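Local coordinates for protein CEL44C (Paenibacillus polymyxa, PDB 2YIH) that probably breaks down xyloglucan and other beta-1,4-glucans as a family 44 glycoside hydrolase, this chain combining a TIM-barrel catalytic module with a beta-sheet domain, at residues A[78-83]-A[89-94]; A[108-113]-A[160-165]; A[42-47]-A[356-361]; A[218-221]-A[227-230]; A[164-169]-A[177-182]. The protein carries 8 engineered substitutions. All blocks are in the same frame, centred on the assembly; numbering follows the deposited sequence.

Interaction 1: A[78-83]-A[89-94]; sequences GGLTQA and GAVVTS. Engineered in segment 89-94: Val92 (natural residue Thr). With EDO (1,2-ethanediol), chain N.
Leu80 reaches from just behind a Schellman motif to the start of helix 90-102, where its forked end meets Ala90, Val91 and Ser94. The motif ends helix 73-77 at Gly79, a residue with positive phi (77°), and Leu80 is the next residue along. Its CG stands beside the backbone N (chi1 -66°), which carries both methyls to the helix. CD1 lies over the peptide link between Ala90 and Val91, 3.7 Å from Ala90 C. The same methyl is 3.7 Å from Ala90 CB and a looser 4.1 Å from Val91 CG2. The other branch lies against the serine, Leu80 CD2 being 3.5 Å from Ser94 OG. Leu80 was modelled in two conformers, so these approaches hold for one of them.

Val91 is buried: its side chain also packs on Leu74 and Cys75 of helix 73-77, and its backbone N is bonded to Asn58 OD1. Cys75, joined by a disulfide to Cys85, touches Leu80 as well. Toward Ser94 and Thr93 the contact becomes polar and hydrated. An ethanediol molecule, probably from the crystallisation liquor, lies beside Leu80 CD2, and its O1 is hydrogen-bonded to Thr93 OG1 at 2.6 Å. Ser94 turns its hydroxyl anti to the backbone N (chi1 -179°), on the side of Gly78. OG and Gly78 O stay 4.1 Å apart, and a single water joins them, donating to Gly78 O at 2.7 Å and lying 2.7 Å from Ser94 OG.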
# COMPACT_ATOMS: atom_id res chain seq x y z
N GLY A 78 5.57 -11.69 14.35
CA GLY A 78 4.54 -11.03 15.13
C GLY A 78 4.88 -10.92 16.61
O GLY A 78 4.08 -10.37 17.38
N GLY A 79 6.01 -11.49 17.01
CA GLY A 79 6.46 -11.46 18.42
C GLY A 79 5.76 -12.42 19.35
O GLY A 79 5.71 -12.21 20.56
N LEU A 80 5.21 -13.51 18.79
CA LEU A 80 4.47 -14.47 19.59
C LEU A 80 5.46 -15.40 20.31
O LEU A 80 6.47 -15.78 19.74
CB LEU A 80 3.56 -15.30 18.70
CG LEU A 80 2.41 -14.57 18.00
CD1 LEU A 80 1.45 -15.59 17.38
CD2 LEU A 80 1.68 -13.68 18.99
N THR A 81 5.11 -15.80 21.51
CA THR A 81 5.81 -16.88 22.19
C THR A 81 5.55 -18.21 21.50
O THR A 81 4.58 -18.37 20.76
CB THR A 81 5.33 -17.02 23.64
OG1 THR A 81 3.95 -17.44 23.66
CG2 THR A 81 5.51 -15.70 24.40
N GLN A 82 6.39 -19.20 21.82
CA GLN A 82 6.13 -20.57 21.38
C GLN A 82 4.74 -21.06 21.77
O GLN A 82 4.05 -21.71 20.99
CB GLN A 82 7.23 -21.52 21.91
CG GLN A 82 8.63 -21.17 21.34
CD GLN A 82 9.77 -21.96 22.00
OE1 GLN A 82 10.24 -22.96 21.46
NE2 GLN A 82 10.19 -21.52 23.18
N ALA A 83 4.29 -20.72 22.98
CA ALA A 83 2.96 -21.12 23.41
C ALA A 83 1.86 -20.39 22.63
O ALA A 83 0.86 -21.00 22.24
CB ALA A 83 2.79 -20.92 24.94
N GLY A 89 -5.15 -19.11 15.01
CA GLY A 89 -5.41 -17.75 14.57
C GLY A 89 -4.50 -16.71 15.22
O GLY A 89 -4.65 -15.52 14.94
N ALA A 90 -3.58 -17.15 16.08
CA ALA A 90 -2.83 -16.19 16.94
C ALA A 90 -1.99 -15.16 16.15
O ALA A 90 -1.85 -14.02 16.58
CB ALA A 90 -1.97 -16.95 17.97
N VAL A 91 -1.43 -15.54 15.02
CA VAL A 91 -0.69 -14.53 14.23
C VAL A 91 -1.64 -13.38 13.83
O VAL A 91 -1.29 -12.18 13.93
CB VAL A 91 -0.03 -15.14 12.95
CG1 VAL A 91 0.38 -14.05 11.94
CG2 VAL A 91 1.21 -15.99 13.32
N VAL A 92 -2.84 -13.76 13.41
CA VAL A 92 -3.79 -12.77 12.91
C VAL A 92 -4.44 -11.98 14.05
O VAL A 92 -4.61 -10.75 13.96
CB VAL A 92 -4.84 -13.38 12.02
CG1 VAL A 92 -5.87 -12.30 11.57
CG2 VAL A 92 -4.15 -14.00 10.80
N THR A 93 -4.82 -12.67 15.12
CA THR A 93 -5.41 -11.97 16.26
C THR A 93 -4.39 -11.07 16.97
O THR A 93 -4.74 -9.95 17.39
CB THR A 93 -6.10 -12.93 17.28
OG1 THR A 93 -5.12 -13.81 17.88
CG2 THR A 93 -7.20 -13.72 16.58
N SER A 94 -3.14 -11.52 17.10
CA SER A 94 -2.14 -10.64 17.68
C SER A 94 -1.94 -9.38 16.79
O SER A 94 -1.84 -8.25 17.30
CB SER A 94 -0.82 -11.40 17.92
OG SER A 94 0.16 -10.54 18.52
C1 EDO N . -3.62 -13.54 20.50
O1 EDO N . -4.54 -12.52 20.10
C2 EDO N . -2.30 -12.97 21.02
O2 EDO N . -1.30 -13.98 20.80
O HOH W 1 1.63 -9.53 16.49

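Interaction 2: A[108-113]-A[160-165]; sequences VTLPMA and DEFVHF
The Phe162 ring is met at its edge, not over a face, by two side chains of strand 105-110. Leu110 CD2 lies in the ring plane, 3.8 Å from Phe162 CD2 and 3.9 Å from Phe162 CE2, so one methyl spans one C-C bond of the rim. Val108 CG1 comes to the same rim near the plane, more loosely, 4.4 Å from Phe162 CE2. Beyond the two segments the ring meets that of Trp55, their planes inclined at about 40°, and it also packs on Val92 of helix 90-102.

Phe162 leaves its helix with CG anti to the backbone N (chi1 175°), which points the ring at the strand. Leu110 answers with both branches: while CD2 meets the ring edge, CD1 turns to the neighbouring helix residue and lies 4.2 Å from Val163 CG2. The leucine therefore sets one methyl against each of two consecutive helix side chains, its own side chain crossing that of Phe162 obliquely. All four residues are buried and the contact is wholly apolar. Thr109, between Val108 and Leu110, points the other way, and its OG1 bonds to Leu45 O of the adjoining strand.

Strand 108-110 and helix segment 160-165 run nearly antiparallel, at 156°, their axes 11.0 Å apart at the closest. After a long excursion with several short strands, helix 159-170 leads the chain into strand 181-184, beside strand 105-110 in the sheet, the beta-alpha-beta crossover from which a TIM barrel is built.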
# COMPACT_ATOMS: atom_id res chain seq x y z
N VAL A 108 -6.33 -8.16 6.17
CA VAL A 108 -5.83 -9.50 6.42
C VAL A 108 -5.94 -10.37 5.13
O VAL A 108 -7.01 -10.53 4.54
CB VAL A 108 -6.69 -10.14 7.54
CG1 VAL A 108 -6.35 -11.62 7.75
CG2 VAL A 108 -6.51 -9.33 8.87
N THR A 109 -4.83 -10.95 4.72
CA THR A 109 -4.84 -11.81 3.54
C THR A 109 -5.42 -13.18 3.87
O THR A 109 -5.09 -13.76 4.92
CB THR A 109 -3.39 -11.98 3.04
OG1 THR A 109 -2.89 -10.67 2.70
CG2 THR A 109 -3.30 -12.86 1.77
N LEU A 110 -6.15 -13.72 2.89
CA LEU A 110 -6.76 -15.07 2.99
C LEU A 110 -6.14 -15.89 1.88
O LEU A 110 -5.69 -15.32 0.87
CB LEU A 110 -8.28 -14.98 2.78
CG LEU A 110 -9.00 -14.16 3.86
CD1 LEU A 110 -10.49 -14.16 3.57
CD2 LEU A 110 -8.74 -14.77 5.22
N PRO A 111 -6.09 -17.22 2.04
CA PRO A 111 -5.33 -18.03 1.06
C PRO A 111 -6.21 -18.43 -0.15
O PRO A 111 -7.38 -18.80 0.04
CB PRO A 111 -4.98 -19.30 1.85
CG PRO A 111 -6.15 -19.44 2.84
CD PRO A 111 -6.52 -17.99 3.23
N MET A 112 -5.63 -18.45 -1.35
CA MET A 112 -6.41 -18.80 -2.54
C MET A 112 -5.61 -19.67 -3.53
O MET A 112 -6.16 -20.17 -4.50
CB MET A 112 -6.90 -17.49 -3.20
CG MET A 112 -8.14 -17.63 -4.00
SD MET A 112 -8.72 -16.06 -4.69
CE MET A 112 -7.26 -15.46 -5.55
N ALA A 113 -4.32 -19.86 -3.29
CA ALA A 113 -3.52 -20.62 -4.25
C ALA A 113 -3.84 -22.11 -4.19
O ALA A 113 -3.60 -22.83 -5.17
CB ALA A 113 -1.99 -20.36 -4.04
N ASP A 160 -13.97 -19.83 5.56
CA ASP A 160 -15.10 -19.17 6.20
C ASP A 160 -15.18 -19.44 7.71
O ASP A 160 -15.66 -18.60 8.47
CB ASP A 160 -16.44 -19.40 5.45
CG ASP A 160 -16.94 -20.84 5.51
OD1 ASP A 160 -16.20 -21.77 5.88
OD2 ASP A 160 -18.11 -21.03 5.12
N GLU A 161 -14.65 -20.58 8.14
CA GLU A 161 -14.50 -20.90 9.55
C GLU A 161 -13.54 -19.90 10.23
O GLU A 161 -13.77 -19.46 11.35
CB GLU A 161 -13.99 -22.34 9.73
CG GLU A 161 -13.96 -22.77 11.20
CD GLU A 161 -13.79 -24.26 11.35
OE1 GLU A 161 -12.79 -24.79 10.87
OE2 GLU A 161 -14.72 -24.90 11.88
N PHE A 162 -12.48 -19.56 9.53
CA PHE A 162 -11.55 -18.59 10.06
C PHE A 162 -12.23 -17.21 10.16
O PHE A 162 -12.04 -16.47 11.14
CB PHE A 162 -10.34 -18.53 9.15
CG PHE A 162 -9.35 -17.46 9.54
CD1 PHE A 162 -8.85 -17.41 10.84
CD2 PHE A 162 -8.97 -16.50 8.62
CE1 PHE A 162 -7.93 -16.42 11.20
CE2 PHE A 162 -8.05 -15.50 8.98
CZ PHE A 162 -7.53 -15.50 10.26
N VAL A 163 -12.93 -16.81 9.10
CA VAL A 163 -13.62 -15.52 9.15
C VAL A 163 -14.66 -15.51 10.28
O VAL A 163 -14.79 -14.54 11.04
CB VAL A 163 -14.24 -15.10 7.79
CG1 VAL A 163 -14.96 -13.71 7.93
CG2 VAL A 163 -13.15 -15.02 6.73
N HIS A 164 -15.38 -16.62 10.44
CA HIS A 164 -16.31 -16.72 11.56
C HIS A 164 -15.61 -16.56 12.92
O HIS A 164 -16.18 -15.94 13.84
CB HIS A 164 -17.08 -18.07 11.49
CG HIS A 164 -17.85 -18.39 12.72
ND1 HIS A 164 -19.17 -18.02 12.88
CD2 HIS A 164 -17.51 -19.08 13.84
CE1 HIS A 164 -19.60 -18.44 14.06
NE2 HIS A 164 -18.61 -19.07 14.67
N PHE A 165 -14.44 -17.18 13.08
CA PHE A 165 -13.60 -17.06 14.27
C PHE A 165 -13.27 -15.60 14.59
O PHE A 165 -13.38 -15.18 15.75
CB PHE A 165 -12.33 -17.93 14.11
CG PHE A 165 -11.30 -17.74 15.17
CD1 PHE A 165 -11.32 -18.52 16.34
CD2 PHE A 165 -10.25 -16.83 14.99
CE1 PHE A 165 -10.34 -18.34 17.33
CE2 PHE A 165 -9.24 -16.70 15.95
CZ PHE A 165 -9.30 -17.44 17.13

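Interaction 3: A[42-47]-A[356-361]; sequences ARRLGG and MTSYSY. Engineered in segment 356-361: Ser358 (natural residue Glu). With EDO (1,2-ethanediol), chain L.
Arg44 and Thr357 meet inside the TIM barrel with their side chains crossing at about a right angle, the arginine coming from strand 42-45 and the threonine from strand 353-359. Arg44 has CG anti to the backbone N (chi1 170°) and stays extended as far as NE, which is what brings its flat end alongside Thr357. The guanidinium is held between two layers. On one face Gly46 CA lies 3.7 Å above the plane, over its centre, and a side chain at that glycine would run into Arg44 CZ. On the opposite face Thr357 OG1 stands 3.5 Å above the plane, shifted toward the rim, with Thr357 O over the same face.

The approach is by contact alone: Arg44 CD is 3.4 Å from Thr357 O, and Arg44 NE is 3.6 Å from Thr357 CB. Arg44 NH1 comes within 3.5 Å of Thr357 O, but the angle is too poor for a bond. The polar groups are paired elsewhere, Arg44 NH1 with Asn31 OD1, Thr357 O with Asn31 ND2 and Thr357 OG1 with Asp282 OD1. A methionine in place of Arg44 would probably leave Asn31 OD1 without this N-H partner and Gly46 and Thr357 without the flat group that fills the space between them.

The side chain of Ser358, an engineered replacement of the natural glutamate, is about 7 Å from a bound glucose unit, its OG bonded to Tyr286 OH of the glycan pocket. One water ties it to the arginine, accepting from Arg44 NH1 at 2.9 Å and lying 2.8 Å from Ser358 OG.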
# COMPACT_ATOMS: atom_id res chain seq x y z
N ALA A 42 -3.35 2.62 8.77
CA ALA A 42 -3.71 1.34 8.15
C ALA A 42 -2.54 0.36 8.25
O ALA A 42 -1.40 0.73 8.02
CB ALA A 42 -4.11 1.54 6.66
N ARG A 43 -2.84 -0.89 8.57
CA ARG A 43 -1.82 -1.95 8.63
C ARG A 43 -2.27 -3.13 7.79
O ARG A 43 -3.46 -3.47 7.81
CB ARG A 43 -1.60 -2.36 10.10
CG ARG A 43 -0.99 -1.20 10.91
CD ARG A 43 -0.86 -1.51 12.41
NE ARG A 43 0.13 -2.56 12.70
CZ ARG A 43 -0.17 -3.74 13.24
NH1 ARG A 43 -1.44 -4.10 13.40
NH2 ARG A 43 0.79 -4.57 13.57
N ARG A 44 -1.34 -3.78 7.08
CA ARG A 44 -1.68 -4.92 6.22
C ARG A 44 -0.88 -6.12 6.70
O ARG A 44 0.31 -6.01 6.95
CB ARG A 44 -1.26 -4.62 4.78
CG ARG A 44 -1.33 -5.85 3.82
CD ARG A 44 -1.18 -5.33 2.40
NE ARG A 44 -1.25 -6.42 1.40
CZ ARG A 44 -0.20 -7.01 0.85
NH1 ARG A 44 1.04 -6.80 1.32
NH2 ARG A 44 -0.39 -7.89 -0.16
N LEU A 45 -1.55 -7.28 6.73
CA LEU A 45 -0.87 -8.56 6.95
C LEU A 45 -0.94 -9.28 5.59
O LEU A 45 -1.97 -9.88 5.25
CB LEU A 45 -1.56 -9.35 8.06
CG LEU A 45 -0.93 -10.73 8.35
CD1 LEU A 45 0.50 -10.57 8.85
CD2 LEU A 45 -1.77 -11.48 9.36
N GLY A 46 0.14 -9.22 4.85
CA GLY A 46 0.14 -9.73 3.47
C GLY A 46 1.52 -9.96 2.96
O GLY A 46 2.45 -10.07 3.74
N GLY A 47 1.64 -10.17 1.65
CA GLY A 47 2.91 -10.58 1.08
C GLY A 47 3.08 -12.08 0.95
O GLY A 47 2.17 -12.85 1.23
N MET A 356 -2.83 0.64 -3.26
CA MET A 356 -1.46 0.25 -3.60
C MET A 356 -0.86 -0.41 -2.35
O MET A 356 -0.31 0.28 -1.48
CB MET A 356 -0.66 1.49 -4.02
CG MET A 356 0.74 1.13 -4.47
SD MET A 356 1.63 2.59 -5.07
CE MET A 356 0.81 2.91 -6.55
N THR A 357 -1.09 -1.72 -2.21
CA THR A 357 -0.88 -2.40 -0.91
C THR A 357 0.53 -2.87 -0.64
O THR A 357 0.81 -3.43 0.43
CB THR A 357 -1.81 -3.63 -0.77
OG1 THR A 357 -1.58 -4.53 -1.86
CG2 THR A 357 -3.29 -3.15 -0.78
N SER A 358 1.42 -2.68 -1.59
CA SER A 358 2.84 -2.95 -1.35
C SER A 358 3.64 -2.13 -2.35
O SER A 358 3.44 -2.25 -3.59
CB SER A 358 3.10 -4.47 -1.48
OG SER A 358 4.29 -4.90 -0.80
N TYR A 359 4.54 -1.29 -1.84
CA TYR A 359 5.35 -0.43 -2.71
C TYR A 359 6.54 0.10 -1.94
O TYR A 359 6.51 0.18 -0.71
CB TYR A 359 4.50 0.74 -3.27
CG TYR A 359 4.18 1.85 -2.26
CD1 TYR A 359 3.11 1.73 -1.36
CD2 TYR A 359 4.95 3.01 -2.23
CE1 TYR A 359 2.83 2.74 -0.43
CE2 TYR A 359 4.67 4.03 -1.33
CZ TYR A 359 3.62 3.89 -0.45
OH TYR A 359 3.32 4.94 0.40
N SER A 360 7.54 0.59 -2.66
CA SER A 360 8.69 1.25 -2.05
C SER A 360 9.45 1.94 -3.16
O SER A 360 9.51 1.42 -4.28
CB SER A 360 9.64 0.21 -1.41
OG SER A 360 10.86 0.85 -1.04
N TYR A 361 10.08 3.06 -2.82
CA TYR A 361 10.93 3.80 -3.75
C TYR A 361 12.42 3.60 -3.42
O TYR A 361 13.29 4.26 -4.00
CB TYR A 361 10.53 5.29 -3.76
CG TYR A 361 9.30 5.50 -4.59
CD1 TYR A 361 8.05 5.01 -4.15
CD2 TYR A 361 9.38 6.07 -5.85
CE1 TYR A 361 6.91 5.07 -4.96
CE2 TYR A 361 8.23 6.17 -6.68
CZ TYR A 361 7.01 5.65 -6.22
OH TYR A 361 5.89 5.71 -7.02
C1 EDO L . 3.78 -11.03 6.54
O1 EDO L . 3.75 -11.67 5.25
C2 EDO L . 5.25 -10.93 6.94
O2 EDO L . 5.90 -10.01 6.06
O HOH W 2 3.29 -7.54 -0.43

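Interaction 4: A[218-221]-A[227-230]; sequences AVKA and EVFG. Unlike the reference sequence in segment 227-230: Val228 (reference Ile).
Lys220, whose chain lies against Val228, has its NZ gripped from several directions: it forms a salt bridge with Asp279 OD2, a hydrogen bond with Ala226 O and a weak one with Ala224 O. Asp279 OD2 also accepts the backbone N of Val228, so one carboxylate oxygen ties the lysine and the start of the strand together. Carbonyls and carboxylate around the buried ammonium would be expected to favour its charged form.

To reach these acceptors the lysine bends at its second torsion (chi2 -68°), which lays the aliphatic part across the valine. Lys220 CE comes 3.8 Å from Val228 CG2, the closest approach between the two segments. The same methyl meets the neighbouring helix residue more loosely, Val219 CG1 lying 4.4 Å from Val228 CG2. Val228 thus faces the helix with one branch, CG2, set beside its own backbone N, and that branch serves both partners. The helical residues differ in direction: Val219 already points at the strand from its CB, whereas Lys220 arrives only through the end of its chain.

On the other side of the strand Glu227 points away from the helix, its carboxylate in a salt bridge with Lys353 and bonded to the hydroxyls of Tyr105 and Tyr386. Here helix 205-222 turns through a short loop into strand 227-233, the alpha-to-beta return of a TIM barrel at the N-terminal end of its strands.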
# COMPACT_ATOMS: atom_id res chain seq x y z
N ALA A 218 -17.64 -16.81 -0.14
CA ALA A 218 -17.55 -17.44 1.17
C ALA A 218 -17.35 -16.42 2.27
O ALA A 218 -17.89 -16.57 3.35
CB ALA A 218 -16.44 -18.50 1.20
N VAL A 219 -16.50 -15.43 2.02
CA VAL A 219 -16.24 -14.39 3.02
C VAL A 219 -17.50 -13.54 3.27
O VAL A 219 -17.83 -13.24 4.42
CB VAL A 219 -15.10 -13.48 2.53
CG1 VAL A 219 -14.91 -12.26 3.52
CG2 VAL A 219 -13.80 -14.33 2.40
N LYS A 220 -18.12 -13.10 2.19
CA LYS A 220 -19.24 -12.16 2.24
C LYS A 220 -20.42 -12.85 2.91
O LYS A 220 -21.31 -12.20 3.48
CB LYS A 220 -19.60 -11.68 0.83
CG LYS A 220 -18.58 -10.76 0.19
CD LYS A 220 -18.51 -9.45 0.89
CE LYS A 220 -17.74 -8.44 0.01
NZ LYS A 220 -18.02 -7.02 0.40
N ALA A 221 -20.45 -14.19 2.85
CA ALA A 221 -21.52 -14.94 3.56
C ALA A 221 -21.38 -14.87 5.08
O ALA A 221 -22.37 -14.97 5.83
CB ALA A 221 -21.61 -16.41 3.07
N GLU A 227 -14.52 -5.53 3.39
CA GLU A 227 -14.07 -5.11 2.07
C GLU A 227 -13.12 -6.15 1.50
O GLU A 227 -12.14 -6.50 2.15
CB GLU A 227 -13.36 -3.78 2.17
CG GLU A 227 -14.33 -2.66 2.62
CD GLU A 227 -13.67 -1.30 2.66
OE1 GLU A 227 -12.61 -1.18 3.29
OE2 GLU A 227 -14.12 -0.39 1.92
N VAL A 228 -13.42 -6.63 0.30
CA VAL A 228 -12.57 -7.64 -0.36
C VAL A 228 -11.65 -6.95 -1.37
O VAL A 228 -12.12 -6.20 -2.26
CB VAL A 228 -13.45 -8.74 -1.04
CG1 VAL A 228 -12.64 -9.58 -2.07
CG2 VAL A 228 -14.11 -9.61 0.07
N PHE A 229 -10.35 -7.24 -1.25
CA PHE A 229 -9.31 -6.58 -2.06
C PHE A 229 -8.76 -7.62 -3.04
O PHE A 229 -8.42 -8.76 -2.62
CB PHE A 229 -8.12 -6.20 -1.19
CG PHE A 229 -8.34 -5.00 -0.30
CD1 PHE A 229 -9.39 -4.98 0.63
CD2 PHE A 229 -7.46 -3.94 -0.37
CE1 PHE A 229 -9.56 -3.87 1.48
CE2 PHE A 229 -7.60 -2.84 0.48
CZ PHE A 229 -8.65 -2.82 1.41
N GLY A 230 -8.69 -7.26 -4.31
CA GLY A 230 -8.05 -8.14 -5.32
C GLY A 230 -7.65 -7.33 -6.53
O GLY A 230 -8.16 -6.24 -6.72

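Interaction 5: A[164-169]-A[177-182]; sequences HFLVNK and AGVKGY
On the return from helix 159-170 to barrel strand 181-184, Leu166 of the helix packs against two side chains of the incoming chain, Val179 and Tyr182. Its CD1 does most of the touching, 3.6 Å from Tyr182 OH and 3.9 Å from Tyr182 CE1. The methyl lies in the plane of the tyrosine ring, at its edge near the hydroxyl end. Leu166 CB is also close, 4.1 Å from Tyr182 OH.

The two side chains slide past each other in opposite directions, the phenol running outward from the sheet while the leucine runs inward from the helix. This is the layer between the parallel barrel and its surrounding helices in the TIM fold. Tyr182 has CG beside the backbone N (chi1 -64°) and carries the ring across to the helix; its backbone pairs with Glu227 and Phe229 of the next strand, while Gly181 bonds to Ser106 and Val108 of the preceding one. Val179 sits just before the strand and adds a looser contact, Leu166 CD1 lying 4.4 Å from Val179 CG2. All three touching residues are buried, and Leu166 also packs on the engineered Val92 of helix 90-102.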
# COMPACT_ATOMS: atom_id res chain seq x y z
N HIS A 164 -15.38 -16.62 10.44
CA HIS A 164 -16.31 -16.72 11.56
C HIS A 164 -15.61 -16.56 12.92
O HIS A 164 -16.18 -15.94 13.84
CB HIS A 164 -17.08 -18.07 11.49
CG HIS A 164 -17.85 -18.39 12.72
ND1 HIS A 164 -19.17 -18.02 12.88
CD2 HIS A 164 -17.51 -19.08 13.84
CE1 HIS A 164 -19.60 -18.44 14.06
NE2 HIS A 164 -18.61 -19.07 14.67
N PHE A 165 -14.44 -17.18 13.08
CA PHE A 165 -13.60 -17.06 14.27
C PHE A 165 -13.27 -15.60 14.59
O PHE A 165 -13.38 -15.18 15.75
CB PHE A 165 -12.33 -17.93 14.11
CG PHE A 165 -11.30 -17.74 15.17
CD1 PHE A 165 -11.32 -18.52 16.34
CD2 PHE A 165 -10.25 -16.83 14.99
CE1 PHE A 165 -10.34 -18.34 17.33
CE2 PHE A 165 -9.24 -16.70 15.95
CZ PHE A 165 -9.30 -17.44 17.13
N LEU A 166 -12.86 -14.84 13.57
CA LEU A 166 -12.53 -13.42 13.74
C LEU A 166 -13.78 -12.63 14.14
O LEU A 166 -13.74 -11.81 15.08
CB LEU A 166 -11.95 -12.87 12.44
CG LEU A 166 -10.57 -13.45 12.11
CD1 LEU A 166 -10.12 -12.83 10.76
CD2 LEU A 166 -9.55 -13.12 13.22
N VAL A 167 -14.89 -12.89 13.46
CA VAL A 167 -16.12 -12.15 13.74
C VAL A 167 -16.62 -12.48 15.15
O VAL A 167 -17.17 -11.62 15.86
CB VAL A 167 -17.19 -12.43 12.66
CG1 VAL A 167 -18.61 -11.92 13.08
CG2 VAL A 167 -16.76 -11.79 11.31
N ASN A 168 -16.45 -13.74 15.56
CA ASN A 168 -16.85 -14.14 16.91
C ASN A 168 -16.05 -13.35 17.96
O ASN A 168 -16.59 -12.96 19.01
CB ASN A 168 -16.64 -15.65 17.08
CG ASN A 168 -16.86 -16.11 18.52
OD1 ASN A 168 -15.92 -16.29 19.27
ND2 ASN A 168 -18.12 -16.25 18.90
N LYS A 169 -14.77 -13.11 17.69
CA LYS A 169 -13.92 -12.41 18.64
C LYS A 169 -14.12 -10.88 18.62
O LYS A 169 -14.06 -10.21 19.68
CB LYS A 169 -12.45 -12.77 18.37
CG LYS A 169 -11.48 -12.22 19.41
CD LYS A 169 -10.10 -12.83 19.22
CE LYS A 169 -9.02 -12.06 19.99
NZ LYS A 169 -9.08 -12.29 21.47
N ALA A 177 -14.52 -2.59 16.26
CA ALA A 177 -13.45 -3.52 16.58
C ALA A 177 -13.21 -4.55 15.48
O ALA A 177 -12.28 -5.34 15.56
CB ALA A 177 -13.74 -4.22 17.90
N GLY A 178 -14.05 -4.53 14.44
CA GLY A 178 -14.02 -5.61 13.45
C GLY A 178 -12.81 -5.53 12.54
O GLY A 178 -12.22 -4.45 12.34
N VAL A 179 -12.44 -6.68 11.97
CA VAL A 179 -11.44 -6.71 10.90
C VAL A 179 -12.13 -6.20 9.64
O VAL A 179 -13.14 -6.76 9.22
CB VAL A 179 -10.94 -8.15 10.69
CG1 VAL A 179 -10.00 -8.25 9.44
CG2 VAL A 179 -10.22 -8.63 11.93
N LYS A 180 -11.60 -5.15 9.03
CA LYS A 180 -12.35 -4.45 7.99
C LYS A 180 -12.12 -4.95 6.57
O LYS A 180 -12.99 -4.78 5.71
CB LYS A 180 -12.06 -2.96 8.08
CG LYS A 180 -12.84 -2.34 9.26
CD LYS A 180 -12.51 -0.87 9.45
CE LYS A 180 -13.62 -0.15 10.23
NZ LYS A 180 -14.15 -0.96 11.38
N GLY A 181 -10.91 -5.43 6.30
CA GLY A 181 -10.55 -5.81 4.93
C GLY A 181 -9.93 -7.20 4.83
O GLY A 181 -9.13 -7.60 5.68
N TYR A 182 -10.26 -7.91 3.74
CA TYR A 182 -9.63 -9.20 3.45
C TYR A 182 -9.12 -9.16 2.03
O TYR A 182 -9.83 -8.67 1.14
CB TYR A 182 -10.62 -10.38 3.57
CG TYR A 182 -11.13 -10.57 4.99
CD1 TYR A 182 -10.34 -11.14 5.96
CD2 TYR A 182 -12.40 -10.11 5.35
CE1 TYR A 182 -10.79 -11.24 7.28
CE2 TYR A 182 -12.87 -10.24 6.65
CZ TYR A 182 -12.09 -10.86 7.59
OH TYR A 182 -12.53 -10.98 8.89

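Interactions 2, 4 and 5 are buried contacts in the layer between barrel and helices: 2 and 5 use overlapping parts of helix 159-170 against neighbouring strands, while 4 joins helix 205-222 to the strand after those. They are mainly apolar, though a tyrosine hydroxyl takes part in 5 and a gripped lysine end in 4. Interaction 3 is also buried but lies on the inside of the barrel, with a guanidinium, a backbone oxygen, a threonine hydroxyl and a water near the glycan. Interaction 1 is the most peripheral, partly exposed and hydrated, yet its helix packs inward: Val92 CG2 is 3.7 Å from Phe162 CZ of interaction 2 and 3.8 Å from Leu45 CD2 of interaction 3.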